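Local coordinates for dihydrodipicolinate synthase family protein (Sinorhizobium meliloti, PDB 4DNH) that is of unknown function but adopts a TIM-barrel fold and may be related to dihydrodipicolinate synthase-type enzymes, at residues I143-A157 against Y175-H189. Numbering follows the deposited sequence.
Sequences IEAIEAEGGRIILMA and YDRVLSQVKEPVIIH
Ile187 lies beside Ile154 where strands 153-155 and 186-189 run parallel as neighbours in the eight-stranded wall of a TIM barrel, with helix 168-181 the main helix of the beta-alpha-beta crossover between them. Ile187 N donates to Ile153 O, Leu155 N to Ile187 O (2.8 Å) and His189 N to Leu155 O, the stagger of a parallel pair. The tight part lies between wall and helices. Leu155, whose chi1 of -170° swings CG away from its own N, sends CD2 tip to tip against Val178 CG1 at 3.7 Å and past Tyr175 CE2, while its CB rests on Val186 CG1; a leucine, forked at CG, suits this three-way packing. Ile143 CD1 reaches the same Val178 methyl. Ile153 CG2 lies 3.6 Å from Val186 CG2, both beta-branched residues well suited to strands.

The solvent side is looser and polar. Glu147, its chain extended, accepts Lys183 N through the syn side of OE2 (2.9 Å), fastening the end of its helix to the loop before strand 186-189; Lys183 NZ stays 4.3 Å from OE1, too far for a salt bridge. Cut back to alanine, this position would probably leave Lys183 N without its carboxylate acceptor and the loop less firmly held. The NH1 of Arg152, salt-bridged to Asp227, lies 3.5 Å from Ile187 CD1 and donates in the guanidinium plane to a water that in turn donates to Ile153 O and, at 2.8 Å, Pro185 O.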
loop_
_atom_site.group_PDB
_atom_site.type_symbol
_atom_site.label_atom_id
_atom_site.label_comp_id
_atom_site.label_asym_id
_atom_site.label_seq_id
_atom_site.Cartn_x
_atom_site.Cartn_y
_atom_site.Cartn_z
ATOM N N ILE A 143 14.300 -2.636 13.238
ATOM C CA ILE A 143 14.227 -1.218 13.636
ATOM C C ILE A 143 15.611 -0.562 13.636
ATOM O O ILE A 143 15.775 0.537 13.108
ATOM C CB ILE A 143 13.521 -1.035 15.006
ATOM C CG1 ILE A 143 12.012 -1.185 14.828
ATOM C CG2 ILE A 143 13.858 0.312 15.652
ATOM C CD1 ILE A 143 11.276 -1.547 16.097
ATOM N N GLU A 144 16.600 -1.238 14.215
ATOM C CA GLU A 144 17.952 -0.692 14.276
ATOM C C GLU A 144 18.563 -0.598 12.886
ATOM O O GLU A 144 19.191 0.406 12.546
ATOM C CB GLU A 144 18.840 -1.500 15.229
ATOM C CG GLU A 144 18.602 -1.174 16.703
ATOM C CD GLU A 144 19.233 -2.180 17.664
ATOM O OE1 GLU A 144 19.695 -3.260 17.209
ATOM O OE2 GLU A 144 19.254 -1.892 18.886
ATOM N N ALA A 145 18.355 -1.634 12.079
ATOM C CA ALA A 145 18.795 -1.622 10.688
ATOM C C ALA A 145 18.259 -0.397 9.945
ATOM O O ALA A 145 19.031 0.310 9.286
ATOM C CB ALA A 145 18.382 -2.902 9.987
ATOM N N ILE A 146 16.961 -0.123 10.088
ATOM C CA ILE A 146 16.326 1.011 9.404
ATOM C C ILE A 146 16.826 2.371 9.914
ATOM O O ILE A 146 17.260 3.229 9.126
ATOM C CB ILE A 146 14.782 0.923 9.435
ATOM C CG1 ILE A 146 14.308 -0.221 8.539
ATOM C CG2 ILE A 146 14.164 2.217 8.932
ATOM C CD1 ILE A 146 13.043 -0.899 9.009
ATOM N N GLU A 147 16.781 2.553 11.229
ATOM C CA GLU A 147 17.273 3.771 11.853
ATOM C C GLU A 147 18.723 4.067 11.484
ATOM O O GLU A 147 19.086 5.232 11.317
ATOM C CB GLU A 147 17.097 3.699 13.364
ATOM C CG GLU A 147 15.646 3.881 13.789
ATOM C CD GLU A 147 15.416 3.739 15.280
ATOM O OE1 GLU A 147 16.281 3.177 15.988
ATOM O OE2 GLU A 147 14.345 4.189 15.743
ATOM N N ALA A 148 19.543 3.026 11.325
ATOM C CA ALA A 148 20.940 3.229 10.909
ATOM C C ALA A 148 21.057 3.872 9.519
ATOM O O ALA A 148 22.065 4.475 9.209
ATOM C CB ALA A 148 21.740 1.931 10.973
ATOM N N GLU A 149 20.029 3.738 8.687
ATOM C CA GLU A 149 20.029 4.375 7.366
ATOM C C GLU A 149 19.251 5.704 7.400
ATOM O O GLU A 149 18.970 6.311 6.364
ATOM C CB GLU A 149 19.455 3.424 6.310
ATOM C CG GLU A 149 20.130 2.060 6.228
ATOM C CD GLU A 149 21.509 2.095 5.570
ATOM O OE1 GLU A 149 21.842 3.098 4.899
ATOM O OE2 GLU A 149 22.271 1.112 5.719
ATOM N N GLY A 150 18.904 6.140 8.608
ATOM C CA GLY A 150 18.153 7.382 8.819
ATOM C C GLY A 150 16.691 7.316 8.420
ATOM O O GLY A 150 16.146 8.291 7.908
ATOM N N GLY A 151 16.044 6.176 8.649
ATOM C CA GLY A 151 14.651 6.014 8.243
ATOM C C GLY A 151 13.666 6.181 9.381
ATOM O O GLY A 151 13.931 5.760 10.507
ATOM N N ARG A 152 12.535 6.821 9.101
ATOM C CA ARG A 152 11.396 6.728 10.012
ATOM C C ARG A 152 10.646 5.403 9.759
ATOM O O ARG A 152 10.619 4.889 8.635
ATOM C CB ARG A 152 10.493 7.977 9.946
ATOM C CG ARG A 152 10.001 8.403 8.562
ATOM C CD ARG A 152 8.936 9.511 8.642
ATOM N NE ARG A 152 7.774 9.118 9.457
ATOM C CZ ARG A 152 6.605 9.761 9.507
ATOM N NH1 ARG A 152 5.636 9.298 10.286
ATOM N NH2 ARG A 152 6.392 10.857 8.788
ATOM N N ILE A 153 10.071 4.849 10.822
ATOM C CA ILE A 153 9.538 3.495 10.824
ATOM C C ILE A 153 8.021 3.445 10.694
ATOM O O ILE A 153 7.312 4.282 11.254
ATOM C CB ILE A 153 9.930 2.769 12.134
ATOM C CG1 ILE A 153 11.395 2.338 12.091
ATOM C CG2 ILE A 153 9.036 1.552 12.399
ATOM C CD1 ILE A 153 12.310 3.314 12.771
ATOM N N ILE A 154 7.543 2.468 9.930
ATOM C CA ILE A 154 6.155 2.046 9.963
ATOM C C ILE A 154 6.206 0.695 10.640
ATOM O O ILE A 154 6.811 -0.236 10.115
ATOM C CB ILE A 154 5.557 1.846 8.564
ATOM C CG1 ILE A 154 5.460 3.177 7.833
ATOM C CG2 ILE A 154 4.170 1.220 8.676
ATOM C CD1 ILE A 154 5.214 3.038 6.347
ATOM N N LEU A 155 5.607 0.594 11.817
ATOM C CA LEU A 155 5.763 -0.597 12.621
ATOM C C LEU A 155 4.738 -1.647 12.205
ATOM O O LEU A 155 3.540 -1.512 12.465
ATOM C CB LEU A 155 5.661 -0.257 14.103
ATOM C CG LEU A 155 6.041 -1.359 15.083
ATOM C CD1 LEU A 155 7.489 -1.764 14.883
ATOM C CD2 LEU A 155 5.803 -0.885 16.503
HETATM N N MSE A 156 5.228 -2.687 11.541
HETATM C CA MSE A 156 4.362 -3.697 10.943
HETATM C C MSE A 156 3.914 -4.716 11.959
HETATM O O MSE A 156 4.576 -4.921 12.996
HETATM C CB MSE A 156 5.119 -4.340 9.785
HETATM C CG MSE A 156 5.153 -3.350 8.621
HETATM SE SE MSE A 156 6.187 -4.121 7.130
HETATM C CE MSE A 156 4.702 -4.913 6.094
ATOM N N ALA A 157 2.775 -5.345 11.677
ATOM C CA ALA A 157 2.258 -6.417 12.513
ATOM C C ALA A 157 3.141 -7.638 12.323
ATOM O O ALA A 157 3.796 -7.774 11.292
ATOM C CB ALA A 157 0.819 -6.727 12.154
ATOM N N TYR A 175 4.716 -4.202 22.338
ATOM C CA TYR A 175 4.641 -2.804 21.904
ATOM C C TYR A 175 5.103 -1.801 22.983
ATOM O O TYR A 175 5.444 -0.660 22.676
ATOM C CB TYR A 175 3.239 -2.480 21.385
ATOM C CG TYR A 175 2.971 -3.079 20.021
ATOM C CD1 TYR A 175 2.606 -4.413 19.887
ATOM C CD2 TYR A 175 3.086 -2.309 18.864
ATOM C CE1 TYR A 175 2.358 -4.964 18.642
ATOM C CE2 TYR A 175 2.842 -2.851 17.617
ATOM C CZ TYR A 175 2.479 -4.178 17.507
ATOM O OH TYR A 175 2.230 -4.736 16.265
ATOM N N ASP A 176 5.128 -2.236 24.240
ATOM C CA ASP A 176 5.663 -1.408 25.314
ATOM C C ASP A 176 7.193 -1.301 25.196
ATOM O O ASP A 176 7.741 -0.197 25.271
ATOM C CB ASP A 176 5.207 -1.922 26.694
ATOM C CG ASP A 176 5.902 -1.214 27.858
ATOM O OD1 ASP A 176 5.957 0.042 27.892
ATOM O OD2 ASP A 176 6.387 -1.931 28.761
ATOM N N ARG A 177 7.877 -2.426 24.990
ATOM C CA ARG A 177 9.325 -2.377 24.841
ATOM C C ARG A 177 9.721 -1.739 23.513
ATOM O O ARG A 177 10.519 -0.804 23.482
ATOM C CB ARG A 177 9.988 -3.748 25.028
ATOM C CG ARG A 177 11.491 -3.636 25.313
ATOM C CD ARG A 177 12.012 -4.745 26.218
ATOM N NE ARG A 177 11.398 -4.705 27.545
ATOM C CZ ARG A 177 11.461 -5.687 28.447
ATOM N NH1 ARG A 177 12.116 -6.811 28.175
ATOM N NH2 ARG A 177 10.864 -5.547 29.629
ATOM N N VAL A 178 9.139 -2.234 22.427
ATOM C CA VAL A 178 9.410 -1.711 21.095
ATOM C C VAL A 178 9.269 -0.183 21.043
ATOM O O VAL A 178 10.224 0.508 20.665
ATOM C CB VAL A 178 8.540 -2.401 20.014
ATOM C CG1 VAL A 178 8.681 -1.699 18.671
ATOM C CG2 VAL A 178 8.924 -3.870 19.870
ATOM N N LEU A 179 8.113 0.338 21.456
ATOM C CA LEU A 179 7.831 1.771 21.325
ATOM C C LEU A 179 8.625 2.674 22.258
ATOM O O LEU A 179 8.903 3.817 21.912
ATOM C CB LEU A 179 6.340 2.072 21.464
ATOM C CG LEU A 179 5.444 1.714 20.281
ATOM C CD1 LEU A 179 3.977 1.826 20.680
ATOM C CD2 LEU A 179 5.753 2.592 19.071
ATOM N N SER A 180 8.983 2.175 23.438
ATOM C CA SER A 180 9.835 2.951 24.335
ATOM C C SER A 180 11.276 2.983 23.829
ATOM O O SER A 180 12.068 3.815 24.268
ATOM C CB SER A 180 9.775 2.418 25.769
ATOM O OG SER A 180 10.394 1.150 25.862
ATOM N N GLN A 181 11.605 2.089 22.896
ATOM C CA GLN A 181 12.961 2.010 22.359
ATOM C C GLN A 181 13.153 2.544 20.932
ATOM O O GLN A 181 14.282 2.603 20.439
ATOM C CB GLN A 181 13.503 0.591 22.484
ATOM C CG GLN A 181 14.071 0.302 23.859
ATOM C CD GLN A 181 14.962 -0.920 23.872
ATOM O OE1 GLN A 181 15.882 -1.042 23.058
ATOM N NE2 GLN A 181 14.696 -1.837 24.801
ATOM N N VAL A 182 12.068 2.936 20.265
ATOM C CA VAL A 182 12.191 3.574 18.949
ATOM C C VAL A 182 12.817 4.943 19.179
ATOM O O VAL A 182 12.730 5.482 20.277
ATOM C CB VAL A 182 10.835 3.742 18.223
ATOM C CG1 VAL A 182 11.044 3.923 16.727
ATOM C CG2 VAL A 182 9.955 2.534 18.433
ATOM N N LYS A 183 13.456 5.501 18.156
ATOM C CA LYS A 183 14.091 6.800 18.314
ATOM C C LYS A 183 13.195 7.944 17.848
ATOM O O LYS A 183 13.348 9.060 18.298
ATOM C CB LYS A 183 15.453 6.828 17.619
ATOM C CG LYS A 183 16.580 7.241 18.559
ATOM C CD LYS A 183 17.782 6.305 18.461
ATOM C CE LYS A 183 18.636 6.594 17.230
ATOM N NZ LYS A 183 19.709 5.582 17.029
ATOM N N GLU A 184 12.255 7.655 16.956
ATOM C CA GLU A 184 11.368 8.674 16.392
ATOM C C GLU A 184 9.930 8.153 16.328
ATOM O O GLU A 184 9.709 6.928 16.315
ATOM C CB GLU A 184 11.838 9.089 14.986
ATOM C CG GLU A 184 13.124 9.914 14.939
ATOM C CD GLU A 184 12.929 11.351 15.393
ATOM O OE1 GLU A 184 11.885 11.952 15.062
ATOM O OE2 GLU A 184 13.822 11.890 16.080
ATOM N N PRO A 185 8.940 9.075 16.298
ATOM C CA PRO A 185 7.550 8.648 16.127
ATOM C C PRO A 185 7.365 7.644 14.991
ATOM O O PRO A 185 8.027 7.722 13.961
ATOM C CB PRO A 185 6.822 9.963 15.841
ATOM C CG PRO A 185 7.576 10.957 16.666
ATOM C CD PRO A 185 9.021 10.517 16.617
ATOM N N VAL A 186 6.455 6.714 15.223
ATOM C CA VAL A 186 6.208 5.546 14.405
ATOM C C VAL A 186 4.757 5.584 13.885
ATOM O O VAL A 186 3.884 6.230 14.485
ATOM C CB VAL A 186 6.453 4.300 15.288
ATOM C CG1 VAL A 186 5.354 3.249 15.160
ATOM C CG2 VAL A 186 7.827 3.719 15.032
ATOM N N ILE A 187 4.513 4.930 12.756
ATOM C CA ILE A 187 3.164 4.703 12.285
ATOM C C ILE A 187 2.865 3.220 12.476
ATOM O O ILE A 187 3.503 2.369 11.857
ATOM C CB ILE A 187 2.999 5.050 10.794
ATOM C CG1 ILE A 187 3.190 6.542 10.561
ATOM C CG2 ILE A 187 1.630 4.598 10.294
ATOM C CD1 ILE A 187 3.351 6.903 9.100
ATOM N N ILE A 188 1.906 2.920 13.344
ATOM C CA ILE A 188 1.548 1.549 13.657
ATOM C C ILE A 188 0.625 1.004 12.585
ATOM O O ILE A 188 -0.329 1.656 12.154
ATOM C CB ILE A 188 0.878 1.436 15.041
ATOM C CG1 ILE A 188 1.910 1.693 16.142
ATOM C CG2 ILE A 188 0.222 0.070 15.216
ATOM C CD1 ILE A 188 1.371 1.565 17.549
ATOM N N HIS A 189 0.908 -0.212 12.157
ATOM C CA HIS A 189 0.116 -0.819 11.122
ATOM C C HIS A 189 -0.686 -2.000 11.620
ATOM O O HIS A 189 -0.140 -3.001 12.091
ATOM C CB HIS A 189 1.007 -1.180 9.959
ATOM C CG HIS A 189 0.263 -1.672 8.755
ATOM N ND1 HIS A 189 0.853 -2.394 7.793
ATOM C CD2 HIS A 189 -1.075 -1.532 8.385
ATOM C CE1 HIS A 189 -0.053 -2.700 6.850
ATOM N NE2 HIS A 189 -1.232 -2.169 7.214
HETATM O O HOH W 1 7.049 7.157 11.384
HETATM O O HOH W 2 1.928 -3.229 14.180
#